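Local coordinates for Myo-inositol 2-dehydrogenase (Thermotoga maritima, PDB 3EZY), which catalyses the NAD+-dependent oxidation of myo-inositol to scyllo-inosose and thus probably serves a myo-inositol degradation pathway, at residues A156-P159 and L160-R164; L199-E202 and E203-K206; G11-G14 and T15-E19; F276-E279 and R280-S284; G167-F170 and L171-I175. All coordinates share one frame; numbering follows the deposited sequence.

In the fold
All five contacts are local, each at a helix start or a break between helices, but their settings differ. Interactions 1 and 2 lie at the surface of the C-terminal domain and touch, Ile163 packing on Ile204: one start is carried by prolines, the other by an aspartate cap and charged side chains. Interaction 5 is buried and shares a probable hydrogen bond, Tyr162 to Asp172, with interaction 1. Interaction 3, partly buried, begins the first helix of the Rossmann domain. It meets interaction 4, a surface contact at the head of helix 277-298, through Arg12, Ile16, Phe277 and a weak Glu19-Arg282 pair. Aromatic and arginine packing mark interaction 4, whereas glycines shape interactions 3 and 5.

Interaction 1 of 5, residues A156-P159 and L160-R164; sequences APPP and LDYIR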
loop_
_atom_site.group_PDB
_atom_site.type_symbol
_atom_site.label_atom_id
_atom_site.label_comp_id
_atom_site.label_asym_id
_atom_site.label_seq_id
_atom_site.Cartn_x
_atom_site.Cartn_y
_atom_site.Cartn_z
ATOM N N ALA A 156 -2.691 -14.019 21.263
ATOM C CA ALA A 156 -3.405 -14.756 22.317
ATOM C C ALA A 156 -2.978 -14.316 23.702
ATOM O O ALA A 156 -1.845 -13.875 23.874
ATOM C CB ALA A 156 -3.157 -16.282 22.155
ATOM N N PRO A 157 -3.880 -14.439 24.700
ATOM C CA PRO A 157 -3.489 -14.195 26.089
ATOM C C PRO A 157 -2.545 -15.294 26.608
ATOM O O PRO A 157 -2.585 -16.421 26.085
ATOM C CB PRO A 157 -4.821 -14.216 26.861
ATOM C CG PRO A 157 -5.946 -14.383 25.811
ATOM C CD PRO A 157 -5.301 -14.820 24.537
ATOM N N PRO A 158 -1.711 -14.982 27.627
ATOM C CA PRO A 158 -0.953 -16.042 28.322
ATOM C C PRO A 158 -1.896 -16.907 29.181
ATOM O O PRO A 158 -3.092 -16.609 29.269
ATOM C CB PRO A 158 0.000 -15.283 29.227
ATOM C CG PRO A 158 -0.476 -13.894 29.299
ATOM C CD PRO A 158 -1.442 -13.636 28.172
ATOM N N PRO A 159 -1.371 -17.995 29.780
ATOM C CA PRO A 159 -2.329 -18.808 30.545
ATOM C C PRO A 159 -2.778 -18.102 31.835
ATOM O O PRO A 159 -2.071 -17.267 32.375
ATOM C CB PRO A 159 -1.591 -20.134 30.794
ATOM C CG PRO A 159 -0.130 -19.882 30.496
ATOM C CD PRO A 159 -0.070 -18.664 29.572
ATOM N N LEU A 160 -3.982 -18.404 32.281
ATOM C CA LEU A 160 -4.505 -17.861 33.521
ATOM C C LEU A 160 -3.525 -17.852 34.683
ATOM O O LEU A 160 -3.394 -16.848 35.365
ATOM C CB LEU A 160 -5.737 -18.645 33.928
ATOM C CG LEU A 160 -7.108 -18.007 33.760
ATOM C CD1 LEU A 160 -7.118 -16.949 32.645
ATOM C CD2 LEU A 160 -8.106 -19.133 33.497
ATOM N N ASP A 161 -2.886 -18.983 34.944
ATOM C CA ASP A 161 -1.920 -19.101 36.045
ATOM C C ASP A 161 -0.967 -17.921 36.020
ATOM O O ASP A 161 -0.622 -17.336 37.036
ATOM C CB ASP A 161 -1.056 -20.345 35.823
ATOM C CG ASP A 161 -1.782 -21.623 36.129
ATOM O OD1 ASP A 161 -3.009 -21.558 36.436
ATOM O OD2 ASP A 161 -1.111 -22.692 36.064
ATOM N N TYR A 162 -0.471 -17.643 34.828
ATOM C CA TYR A 162 0.515 -16.612 34.657
ATOM C C TYR A 162 -0.151 -15.245 34.883
ATOM O O TYR A 162 0.412 -14.355 35.530
ATOM C CB TYR A 162 1.169 -16.745 33.257
ATOM C CG TYR A 162 2.062 -15.572 32.916
ATOM C CD1 TYR A 162 3.398 -15.593 33.261
ATOM C CD2 TYR A 162 1.548 -14.423 32.313
ATOM C CE1 TYR A 162 4.219 -14.518 32.982
ATOM C CE2 TYR A 162 2.382 -13.320 32.013
ATOM C CZ TYR A 162 3.701 -13.388 32.358
ATOM O OH TYR A 162 4.559 -12.351 32.110
ATOM N N ILE A 163 -1.366 -15.083 34.378
ATOM C CA ILE A 163 -2.045 -13.795 34.476
ATOM C C ILE A 163 -2.201 -13.379 35.945
ATOM O O ILE A 163 -1.934 -12.226 36.309
ATOM C CB ILE A 163 -3.388 -13.781 33.718
ATOM C CG1 ILE A 163 -3.125 -13.841 32.200
ATOM C CG2 ILE A 163 -4.214 -12.527 34.052
ATOM C CD1 ILE A 163 -4.387 -13.555 31.345
ATOM N N ARG A 164 -2.585 -14.335 36.791
ATOM C CA ARG A 164 -2.706 -14.073 38.223
ATOM C C ARG A 164 -1.459 -13.539 38.889
ATOM O O ARG A 164 -1.566 -12.826 39.865
ATOM C CB ARG A 164 -3.119 -15.349 38.953
ATOM C CG ARG A 164 -4.376 -15.910 38.405
ATOM C CD ARG A 164 -4.898 -17.002 39.288
ATOM N NE ARG A 164 -6.225 -17.341 38.821
ATOM C CZ ARG A 164 -6.482 -18.341 37.996
ATOM N NH1 ARG A 164 -5.496 -19.126 37.574
ATOM N NH2 ARG A 164 -7.728 -18.568 37.623
#
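Pro158 and Pro159 meet Tyr162 and Ile163 where a run of prolines ends and helix 160-164 begins, with Pro159 as the N-cap of this short helix in the C-terminal domain. The Pro159 carbonyl holds the first turn. Ile163 N gives its O a sound bond of 3.0 Å, with an N-H...O angle of 154° and the donor in the carbonyl plane; the bond from Tyr162 N to the same oxygen is weak, bent to 124°. The tight part of the contact gathers round the ring of Pro158, which divides itself between two side chains. Its CB comes to 3.6 Å from Tyr162 CD2, and its CG to 3.9 Å from Ile163 CG1, the isoleucine crossing it nearly at a right angle. Tyr162 holds its CG anti to the backbone N (chi1 171°), which turns the ring back beside the incoming prolines; its hydroxyl lies very close to Asp172 OD1, a probable hydrogen bond. Ile163 is buried, packed also on Ile204 of helix 202-206.

The other side is looser and faces solvent. Pro159 CD approaches Tyr162 CB no closer than 4.3 Å, and within the helix the exposed pair Arg164 NH1 and Asp161 OD1 forms a long salt bridge of 3.7 Å, the carboxylate oxygen lying in plane at the guanidinium edge. At the cap, Ile163 CG1 rests 3.6 Å from Pro159 O.

Interaction 2 of 5, residues L199-E202 and E203-K206; sequences LVDE and EIGK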
loop_
_atom_site.group_PDB
_atom_site.type_symbol
_atom_site.label_atom_id
_atom_site.label_comp_id
_atom_site.label_asym_id
_atom_site.label_seq_id
_atom_site.Cartn_x
_atom_site.Cartn_y
_atom_site.Cartn_z
ATOM N N LEU A 199 -13.110 -8.125 27.494
ATOM C CA LEU A 199 -13.857 -8.349 26.257
ATOM C C LEU A 199 -13.437 -9.629 25.538
ATOM O O LEU A 199 -14.087 -10.034 24.588
ATOM C CB LEU A 199 -13.718 -7.134 25.327
ATOM C CG LEU A 199 -14.083 -5.765 25.923
ATOM C CD1 LEU A 199 -13.698 -4.621 24.977
ATOM C CD2 LEU A 199 -15.551 -5.668 26.208
ATOM N N VAL A 200 -12.359 -10.267 26.003
ATOM C CA VAL A 200 -11.838 -11.491 25.388
ATOM C C VAL A 200 -12.171 -12.745 26.214
ATOM O O VAL A 200 -12.777 -13.678 25.690
ATOM C CB VAL A 200 -10.309 -11.440 25.224
ATOM C CG1 VAL A 200 -9.791 -12.690 24.511
ATOM C CG2 VAL A 200 -9.866 -10.126 24.517
ATOM N N ASP A 201 -11.796 -12.763 27.496
ATOM C CA ASP A 201 -12.018 -13.932 28.353
ATOM C C ASP A 201 -12.495 -13.544 29.767
ATOM O O ASP A 201 -11.737 -12.970 30.544
ATOM C CB ASP A 201 -10.726 -14.762 28.438
ATOM C CG ASP A 201 -10.825 -15.949 29.428
ATOM O OD1 ASP A 201 -11.930 -16.286 29.918
ATOM O OD2 ASP A 201 -9.771 -16.553 29.719
ATOM N N GLU A 202 -13.744 -13.873 30.103
ATOM C CA GLU A 202 -14.293 -13.572 31.434
ATOM C C GLU A 202 -13.381 -14.041 32.588
ATOM O O GLU A 202 -13.395 -13.444 33.663
ATOM C CB GLU A 202 -15.704 -14.157 31.585
ATOM C CG GLU A 202 -15.668 -15.662 31.807
ATOM C CD GLU A 202 -17.064 -16.268 31.960
ATOM O OE1 GLU A 202 -17.186 -17.501 31.761
ATOM O OE2 GLU A 202 -18.028 -15.505 32.254
ATOM N N GLU A 203 -12.565 -15.069 32.361
ATOM C CA GLU A 203 -11.623 -15.547 33.394
ATOM C C GLU A 203 -10.574 -14.504 33.783
ATOM O O GLU A 203 -10.203 -14.387 34.959
ATOM C CB GLU A 203 -10.936 -16.851 32.979
ATOM C CG GLU A 203 -11.859 -18.090 32.952
ATOM C CD GLU A 203 -12.497 -18.412 34.323
ATOM O OE1 GLU A 203 -11.784 -18.445 35.373
ATOM O OE2 GLU A 203 -13.735 -18.623 34.345
ATOM N N ILE A 204 -10.107 -13.731 32.799
ATOM C CA ILE A 204 -9.189 -12.652 33.057
ATOM C C ILE A 204 -9.860 -11.664 33.995
ATOM O O ILE A 204 -9.231 -11.144 34.917
ATOM C CB ILE A 204 -8.694 -12.021 31.708
ATOM C CG1 ILE A 204 -7.858 -13.067 30.947
ATOM C CG2 ILE A 204 -7.928 -10.738 31.911
ATOM C CD1 ILE A 204 -7.791 -12.835 29.454
ATOM N N GLY A 205 -11.141 -11.405 33.770
ATOM C CA GLY A 205 -11.888 -10.469 34.622
ATOM C C GLY A 205 -12.038 -10.976 36.045
ATOM O O GLY A 205 -11.880 -10.226 37.013
ATOM N N LYS A 206 -12.320 -12.274 36.158
ATOM C CA LYS A 206 -12.503 -12.933 37.446
ATOM C C LYS A 206 -11.192 -12.947 38.223
ATOM O O LYS A 206 -11.173 -12.833 39.455
ATOM C CB LYS A 206 -13.101 -14.329 37.234
ATOM C CG LYS A 206 -14.590 -14.235 36.902
ATOM C CD LYS A 206 -15.110 -15.422 36.082
ATOM C CE LYS A 206 -14.832 -16.739 36.782
ATOM N NZ LYS A 206 -15.848 -17.807 36.450
#
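Asp201 and Glu202 bring the chain into the short helix 202-206 and take hold of Glu203, Ile204 and Lys206. Just ahead of them, the backbone N-H groups of Leu199, Val200 and Asp201 all donate to the carboxylate of Asp211, which fixes the approach. Asp201 comes next and accepts twice, through OD1 and through its backbone O. Its CG is anti to the backbone N (chi1 175°), which carries the carboxylate to the N-H of Glu203, and OD1 accepts from Glu203 N at 2.8 Å. The donor stands well above the carboxylate plane, yet the N-H itself points fairly straight at the oxygen, at 158°. This is an Asx turn with Asp201 as N-cap, the usual way to satisfy an amide at a helix start, and the negative charge is probably welcome at that end of the helix dipole. The backbone O of Asp201 takes Ile204 N at 2.9 Å, again from above the carbonyl plane, while Asp201 CB packs 3.7 Å from Ile204 CD1.

Glu202 follows. Its O accepts from Lys206 N at 3.0 Å in the carbonyl plane, and Lys206 CG lies 3.5 Å from the same oxygen. The lysine NZ bonds Glu203 OE2 at 3.1 Å on its syn side, somewhat out of the carboxylate plane, a salt bridge that probably eases the like charge of Glu202 OE1, 4.5 Å from Glu203 OE2.

Interaction 3 of 5, residues G11-G14 and T15-E19; sequences GRIG and TIHAE
From Gly11 to Gly14 each backbone carbonyl accepts from the amide four residues on, Thr15 through Ala18, a regular first turn whose one weak link is Ile16 N to Arg12 O at 3.4 Å. The side chains then elaborate that turn. Thr15 doubles the bond to Gly11: its N reaches Gly11 O at 2.9 Å, and its OG1 reaches the same oxygen at 2.7 Å from the opposite face of the carbonyl plane. The hydroxyl can do this because OG1 lies beside the backbone N (chi1 -60°), turned back toward the N-cap; Arg39 also hydrogen-bonds it. Ile16 bends the same way, and its CG1 settles 3.4 Å from Arg12 O, beside the weak amide bond. One turn apart, Ile13 and His17 run alongside each other: Ile13 CG2 touches the CD2-NE2 side of the imidazole, 3.6 Å from NE2 and 3.7 Å from CD2, while NE2 itself is hydrogen-bonded to Glu94.

Gly11 and Gly14 fit the second and third glycines of a Rossmann-type GxGxxG pattern, consistent with this being the NAD-binding domain. Helix 12-20 is the crossover of a beta-alpha-beta unit between strands 3-8 and 27-33. On one flank Ile13 and Ile16 pack on helix 277-298, and Arg12 makes a cation-pi contact with its Phe277; on helix 37-47, Leu47 meets Ala18 and Glu19, the latter salt-bridged to Lys46. His17 turns to Phe92 of strand 90-94, edge to face.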
loop_
_atom_site.group_PDB
_atom_site.type_symbol
_atom_site.label_atom_id
_atom_site.label_comp_id
_atom_site.label_asym_id
_atom_site.label_seq_id
_atom_site.Cartn_x
_atom_site.Cartn_y
_atom_site.Cartn_z
ATOM N N GLY A 11 13.563 -20.841 29.440
ATOM C CA GLY A 11 12.207 -20.742 28.977
ATOM C C GLY A 11 12.287 -20.266 27.537
ATOM O O GLY A 11 13.323 -20.313 26.885
ATOM N N ARG A 12 11.176 -19.762 27.056
ATOM C CA ARG A 12 11.077 -19.378 25.683
ATOM C C ARG A 12 12.132 -18.343 25.366
ATOM O O ARG A 12 12.795 -18.418 24.339
ATOM C CB ARG A 12 9.697 -18.767 25.486
ATOM C CG ARG A 12 9.422 -18.388 24.075
ATOM C CD ARG A 12 8.286 -17.408 24.129
ATOM N NE ARG A 12 7.019 -18.000 23.789
ATOM C CZ ARG A 12 5.858 -17.372 23.955
ATOM N NH1 ARG A 12 5.811 -16.166 24.526
ATOM N NH2 ARG A 12 4.738 -17.969 23.583
ATOM N N ILE A 13 12.267 -17.335 26.215
ATOM C CA ILE A 13 13.202 -16.229 25.879
ATOM C C ILE A 13 14.683 -16.527 26.187
ATOM O O ILE A 13 15.573 -16.197 25.380
ATOM C CB ILE A 13 12.748 -14.898 26.519
ATOM C CG1 ILE A 13 11.405 -14.464 25.883
ATOM C CG2 ILE A 13 13.802 -13.778 26.321
ATOM C CD1 ILE A 13 10.774 -13.281 26.571
ATOM N N GLY A 14 14.959 -17.144 27.336
ATOM C CA GLY A 14 16.323 -17.605 27.631
ATOM C C GLY A 14 16.845 -18.530 26.539
ATOM O O GLY A 14 18.011 -18.471 26.162
ATOM N N THR A 15 15.990 -19.406 26.020
ATOM C CA THR A 15 16.406 -20.290 24.929
ATOM C C THR A 15 16.813 -19.534 23.662
ATOM O O THR A 15 17.850 -19.823 23.061
ATOM C CB THR A 15 15.303 -21.321 24.610
ATOM O OG1 THR A 15 15.053 -22.103 25.790
ATOM C CG2 THR A 15 15.735 -22.227 23.438
ATOM N N ILE A 16 16.008 -18.556 23.252
ATOM C CA ILE A 16 16.368 -17.665 22.166
ATOM C C ILE A 16 17.738 -17.030 22.364
ATOM O O ILE A 16 18.577 -17.041 21.449
ATOM C CB ILE A 16 15.270 -16.597 21.941
ATOM C CG1 ILE A 16 14.027 -17.288 21.367
ATOM C CG2 ILE A 16 15.772 -15.466 20.984
ATOM C CD1 ILE A 16 12.738 -16.409 21.373
ATOM N N HIS A 17 17.981 -16.442 23.534
ATOM C CA HIS A 17 19.301 -15.779 23.784
ATOM C C HIS A 17 20.462 -16.800 23.663
ATOM O O HIS A 17 21.495 -16.531 23.014
ATOM C CB HIS A 17 19.316 -15.123 25.178
ATOM C CG HIS A 17 18.464 -13.899 25.283
ATOM N ND1 HIS A 17 18.577 -12.834 24.411
ATOM C CD2 HIS A 17 17.526 -13.538 26.200
ATOM C CE1 HIS A 17 17.737 -11.879 24.779
ATOM N NE2 HIS A 17 17.092 -12.282 25.866
ATOM N N ALA A 18 20.279 -17.973 24.277
ATOM C CA ALA A 18 21.324 -19.014 24.302
ATOM C C ALA A 18 21.666 -19.468 22.876
ATOM O O ALA A 18 22.832 -19.659 22.551
ATOM C CB ALA A 18 20.851 -20.223 25.110
ATOM N N GLU A 19 20.635 -19.662 22.047
ATOM C CA GLU A 19 20.821 -20.035 20.637
ATOM C C GLU A 19 21.453 -18.907 19.827
ATOM O O GLU A 19 22.333 -19.176 19.003
ATOM C CB GLU A 19 19.506 -20.548 20.024
ATOM C CG GLU A 19 19.184 -21.992 20.534
ATOM C CD GLU A 19 17.762 -22.456 20.250
ATOM O OE1 GLU A 19 17.000 -21.714 19.578
ATOM O OE2 GLU A 19 17.401 -23.570 20.730
#

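Interaction 4 of 5, residues F276-E279 and R280-S284; sequences FFLE and RYRDS
Arg282 runs alongside Leu278, one turn earlier in helix 277-298, and can be followed atom by atom. Its CB lies 3.1 Å from Leu278 O, the oxygen that also accepts from Arg282 N. Bends at chi2 (86°) and chi3 (76°) then lay one face of the guanidinium on the leucine: CD is 4.0 Å from Leu278 CD1, NE comes to a tight 3.1 Å from that methyl, and CZ to 3.3 Å. At the tip, NH2 is 3.3 Å from Leu278 CD1 and also touches CD2, and NH1 hydrogen-bonds Asn20 OD1.

On another side of the turn Phe277 and Tyr281 meet obliquely, ring centres 4.9 Å apart and planes at 59°. Tyr281 CD1 stands 3.6 Å above the phenyl plane, toward its rim. The N-cap is Phe276, its N bonded to Glu279 OE2, which also accepts from Tyr275 N and is salt-bridged to Arg272. Further on the helix kinks, and a water bridges Glu279 O and Asp283 N across the gap.

This helix start lies against helix 12-20 through Leu278 and Arg282. Arg280 is salt-bridged to Asp127, and Tyr281 OH bonds Gln239 of strand 238-245.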
loop_
_atom_site.group_PDB
_atom_site.type_symbol
_atom_site.label_atom_id
_atom_site.label_comp_id
_atom_site.label_asym_id
_atom_site.label_seq_id
_atom_site.Cartn_x
_atom_site.Cartn_y
_atom_site.Cartn_z
ATOM N N PHE A 276 3.728 -15.938 14.905
ATOM C CA PHE A 276 4.404 -16.695 15.952
ATOM C C PHE A 276 5.510 -15.894 16.626
ATOM O O PHE A 276 6.056 -14.932 16.055
ATOM C CB PHE A 276 4.901 -18.056 15.437
ATOM C CG PHE A 276 3.832 -18.854 14.749
ATOM C CD1 PHE A 276 2.995 -19.688 15.479
ATOM C CD2 PHE A 276 3.626 -18.721 13.373
ATOM C CE1 PHE A 276 1.995 -20.403 14.852
ATOM C CE2 PHE A 276 2.625 -19.431 12.734
ATOM C CZ PHE A 276 1.802 -20.277 13.480
ATOM N N PHE A 277 5.833 -16.293 17.854
ATOM C CA PHE A 277 6.761 -15.524 18.702
ATOM C C PHE A 277 8.157 -15.369 18.129
ATOM O O PHE A 277 8.747 -14.274 18.080
ATOM C CB PHE A 277 6.842 -16.200 20.071
ATOM C CG PHE A 277 7.565 -15.401 21.098
ATOM C CD1 PHE A 277 6.871 -14.534 21.934
ATOM C CD2 PHE A 277 8.932 -15.560 21.264
ATOM C CE1 PHE A 277 7.544 -13.797 22.945
ATOM C CE2 PHE A 277 9.623 -14.848 22.245
ATOM C CZ PHE A 277 8.940 -13.953 23.086
ATOM N N LEU A 278 8.704 -16.471 17.677
ATOM C CA LEU A 278 10.049 -16.478 17.176
ATOM C C LEU A 278 10.144 -15.672 15.867
ATOM O O LEU A 278 11.064 -14.889 15.706
ATOM C CB LEU A 278 10.542 -17.927 16.996
ATOM C CG LEU A 278 11.995 -18.057 16.513
ATOM C CD1 LEU A 278 12.980 -17.564 17.604
ATOM C CD2 LEU A 278 12.311 -19.511 16.128
ATOM N N GLU A 279 9.210 -15.861 14.926
ATOM C CA GLU A 279 9.331 -15.137 13.659
ATOM C C GLU A 279 9.161 -13.648 13.912
ATOM O O GLU A 279 9.783 -12.833 13.263
ATOM C CB GLU A 279 8.300 -15.616 12.627
ATOM C CG GLU A 279 6.871 -15.268 12.994
ATOM C CD GLU A 279 5.841 -15.749 11.940
ATOM O OE1 GLU A 279 6.251 -16.195 10.854
ATOM O OE2 GLU A 279 4.627 -15.722 12.197
ATOM N N ARG A 280 8.328 -13.292 14.879
ATOM C CA ARG A 280 8.142 -11.870 15.232
ATOM C C ARG A 280 9.383 -11.235 15.894
ATOM O O ARG A 280 9.798 -10.110 15.540
ATOM C CB ARG A 280 6.900 -11.671 16.133
ATOM C CG ARG A 280 6.772 -10.246 16.731
ATOM C CD ARG A 280 6.445 -9.251 15.603
ATOM N NE ARG A 280 6.378 -7.854 16.032
ATOM C CZ ARG A 280 7.437 -7.069 16.268
ATOM N NH1 ARG A 280 8.677 -7.553 16.175
ATOM N NH2 ARG A 280 7.262 -5.798 16.646
ATOM N N TYR A 281 9.957 -11.934 16.870
ATOM C CA TYR A 281 10.858 -11.267 17.814
ATOM C C TYR A 281 12.330 -11.609 17.712
ATOM O O TYR A 281 13.185 -10.968 18.357
ATOM C CB TYR A 281 10.407 -11.557 19.258
ATOM C CG TYR A 281 9.153 -10.807 19.734
ATOM C CD1 TYR A 281 8.067 -11.502 20.218
ATOM C CD2 TYR A 281 9.090 -9.402 19.719
ATOM C CE1 TYR A 281 6.947 -10.847 20.697
ATOM C CE2 TYR A 281 7.983 -8.724 20.179
ATOM C CZ TYR A 281 6.914 -9.460 20.683
ATOM O OH TYR A 281 5.795 -8.822 21.135
ATOM N N ARG A 282 12.643 -12.650 16.957
ATOM C CA ARG A 282 14.005 -13.178 16.990
ATOM C C ARG A 282 15.086 -12.155 16.635
ATOM O O ARG A 282 16.143 -12.096 17.302
ATOM C CB ARG A 282 14.109 -14.405 16.066
ATOM C CG ARG A 282 15.518 -14.730 15.596
ATOM C CD ARG A 282 16.269 -15.584 16.577
ATOM N NE ARG A 282 15.860 -16.996 16.557
ATOM C CZ ARG A 282 16.261 -17.913 17.454
ATOM N NH1 ARG A 282 17.083 -17.579 18.451
ATOM N NH2 ARG A 282 15.838 -19.172 17.364
ATOM N N ASP A 283 14.851 -11.352 15.595
ATOM C CA ASP A 283 15.861 -10.372 15.197
ATOM C C ASP A 283 16.055 -9.272 16.236
ATOM O O ASP A 283 17.177 -8.813 16.431
ATOM C CB ASP A 283 15.554 -9.711 13.851
ATOM C CG ASP A 283 16.652 -8.747 13.429
ATOM O OD1 ASP A 283 17.846 -9.173 13.392
ATOM O OD2 ASP A 283 16.341 -7.545 13.159
ATOM N N SER A 284 14.976 -8.845 16.897
ATOM C CA SER A 284 15.104 -7.807 17.953
ATOM C C SER A 284 15.880 -8.363 19.150
ATOM O O SER A 284 16.692 -7.678 19.743
ATOM C CB SER A 284 13.728 -7.280 18.408
ATOM O OG SER A 284 13.006 -8.238 19.162
HETATM O O HOH W 1 12.655 -11.495 13.929
#

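Interaction 5 of 5, residues G167-F170 and L171-I175; sequences GGIF and LDMTI
Ile169 O takes two backbone donors, Met173 N at 2.9 Å and Thr174 N at 3.0 Å, the second almost straight at 171° and in the carbonyl plane. One residue earlier Gly168 O does likewise, accepting Leu171 N at 3.0 Å from above its plane and Asp172 N at 3.1 Å nearly along the carbonyl axis. Thr174 OG1 is hydrogen-bonded to Asn229 OD1 and also lies 3.2 Å from Ile169 O. Asp172 CG is anti to the backbone N (chi1 -175°), carrying the carboxylate off to Tyr162 and to its salt-bridge partners, Lys95 and Arg231.

The bond from Thr174 N spans five residues, as in a pi-type turn, and marks the break between helix 169-172 and helix 174-185. The stretch starts on a pair of glycines: Gly167 and Gly168, the second the N-cap, both have positive phi, and at their backbone angles a CB would jam against the preceding carbonyl O. This break sits deep in the C-terminal domain, wedged between its mixed sheet and helix 306-325.

Packing surrounds these bonds. Leu171 CD2 folds back to 3.7 Å from Gly167 O. Ile169 and Met173 lie side by side, with Ile169 CG1 3.9 Å from Met173 CB and similarly close to the sulfur. Ile169 CG2 lies over the centre of one face of the Phe170 ring, while the ring's CD1 comes to 3.6 Å from Thr174 OG1. Farther out, Phe170 packs against Ala213 and Val215 of strand 212-219 and against Leu323.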
loop_
_atom_site.group_PDB
_atom_site.type_symbol
_atom_site.label_atom_id
_atom_site.label_comp_id
_atom_site.label_asym_id
_atom_site.label_seq_id
_atom_site.Cartn_x
_atom_site.Cartn_y
_atom_site.Cartn_z
ATOM N N GLY A 167 0.811 -9.085 37.682
ATOM C CA GLY A 167 0.636 -7.677 38.050
ATOM C C GLY A 167 -0.419 -6.956 37.216
ATOM O O GLY A 167 -0.678 -5.765 37.416
ATOM N N GLY A 168 -1.014 -7.677 36.263
ATOM C CA GLY A 168 -2.071 -7.157 35.417
ATOM C C GLY A 168 -1.547 -6.498 34.143
ATOM O O GLY A 168 -0.360 -6.288 33.995
ATOM N N ILE A 169 -2.465 -6.080 33.277
ATOM C CA ILE A 169 -2.117 -5.744 31.907
ATOM C C ILE A 169 -1.119 -4.587 31.856
ATOM O O ILE A 169 -0.235 -4.566 30.994
ATOM C CB ILE A 169 -3.370 -5.443 31.041
ATOM C CG1 ILE A 169 -3.054 -5.644 29.538
ATOM C CG2 ILE A 169 -3.857 -4.013 31.299
ATOM C CD1 ILE A 169 -4.284 -5.508 28.663
ATOM N N PHE A 170 -1.176 -3.674 32.819
ATOM C CA PHE A 170 -0.295 -2.496 32.750
ATOM C C PHE A 170 1.147 -2.780 33.136
ATOM O O PHE A 170 2.063 -2.036 32.736
ATOM C CB PHE A 170 -0.856 -1.340 33.588
ATOM C CG PHE A 170 -2.252 -0.943 33.191
ATOM C CD1 PHE A 170 -2.504 -0.430 31.911
ATOM C CD2 PHE A 170 -3.324 -1.119 34.057
ATOM C CE1 PHE A 170 -3.800 -0.080 31.516
ATOM C CE2 PHE A 170 -4.621 -0.769 33.663
ATOM C CZ PHE A 170 -4.857 -0.266 32.371
ATOM N N LEU A 171 1.369 -3.847 33.916
ATOM C CA LEU A 171 2.713 -4.179 34.392
ATOM C C LEU A 171 3.349 -5.262 33.535
ATOM O O LEU A 171 4.573 -5.341 33.426
ATOM C CB LEU A 171 2.699 -4.608 35.875
ATOM C CG LEU A 171 2.721 -3.511 36.971
ATOM C CD1 LEU A 171 1.720 -2.474 36.728
ATOM C CD2 LEU A 171 2.518 -4.069 38.370
ATOM N N ASP A 172 2.509 -6.043 32.880
ATOM C CA ASP A 172 2.969 -7.177 32.082
ATOM C C ASP A 172 3.005 -6.931 30.555
ATOM O O ASP A 172 3.828 -7.522 29.848
ATOM C CB ASP A 172 2.085 -8.421 32.382
ATOM C CG ASP A 172 2.581 -9.662 31.667
ATOM O OD1 ASP A 172 3.723 -10.086 31.960
ATOM O OD2 ASP A 172 1.822 -10.227 30.831
ATOM N N MET A 173 2.120 -6.065 30.055
ATOM C CA MET A 173 1.990 -5.860 28.616
ATOM C C MET A 173 2.348 -4.406 28.265
ATOM O O MET A 173 3.278 -4.135 27.471
ATOM C CB MET A 173 0.553 -6.265 28.182
ATOM C CG MET A 173 0.219 -6.181 26.675
ATOM S SD MET A 173 -1.409 -6.772 26.131
ATOM C CE MET A 173 -0.943 -7.005 24.408
ATOM N N THR A 174 1.658 -3.468 28.899
ATOM C CA THR A 174 1.843 -2.056 28.599
ATOM C C THR A 174 3.227 -1.617 28.950
ATOM O O THR A 174 3.752 -0.669 28.389
ATOM C CB THR A 174 0.846 -1.172 29.341
ATOM O OG1 THR A 174 -0.424 -1.816 29.355
ATOM C CG2 THR A 174 0.735 0.193 28.649
ATOM N N ILE A 175 3.857 -2.331 29.856
ATOM C CA ILE A 175 5.221 -2.004 30.202
ATOM C C ILE A 175 6.108 -1.698 28.956
ATOM O O ILE A 175 6.910 -0.756 28.959
ATOM C CB ILE A 175 5.826 -3.115 31.077
ATOM C CG1 ILE A 175 7.261 -2.793 31.455
ATOM C CG2 ILE A 175 5.811 -4.490 30.355
ATOM C CD1 ILE A 175 7.861 -3.955 32.309
#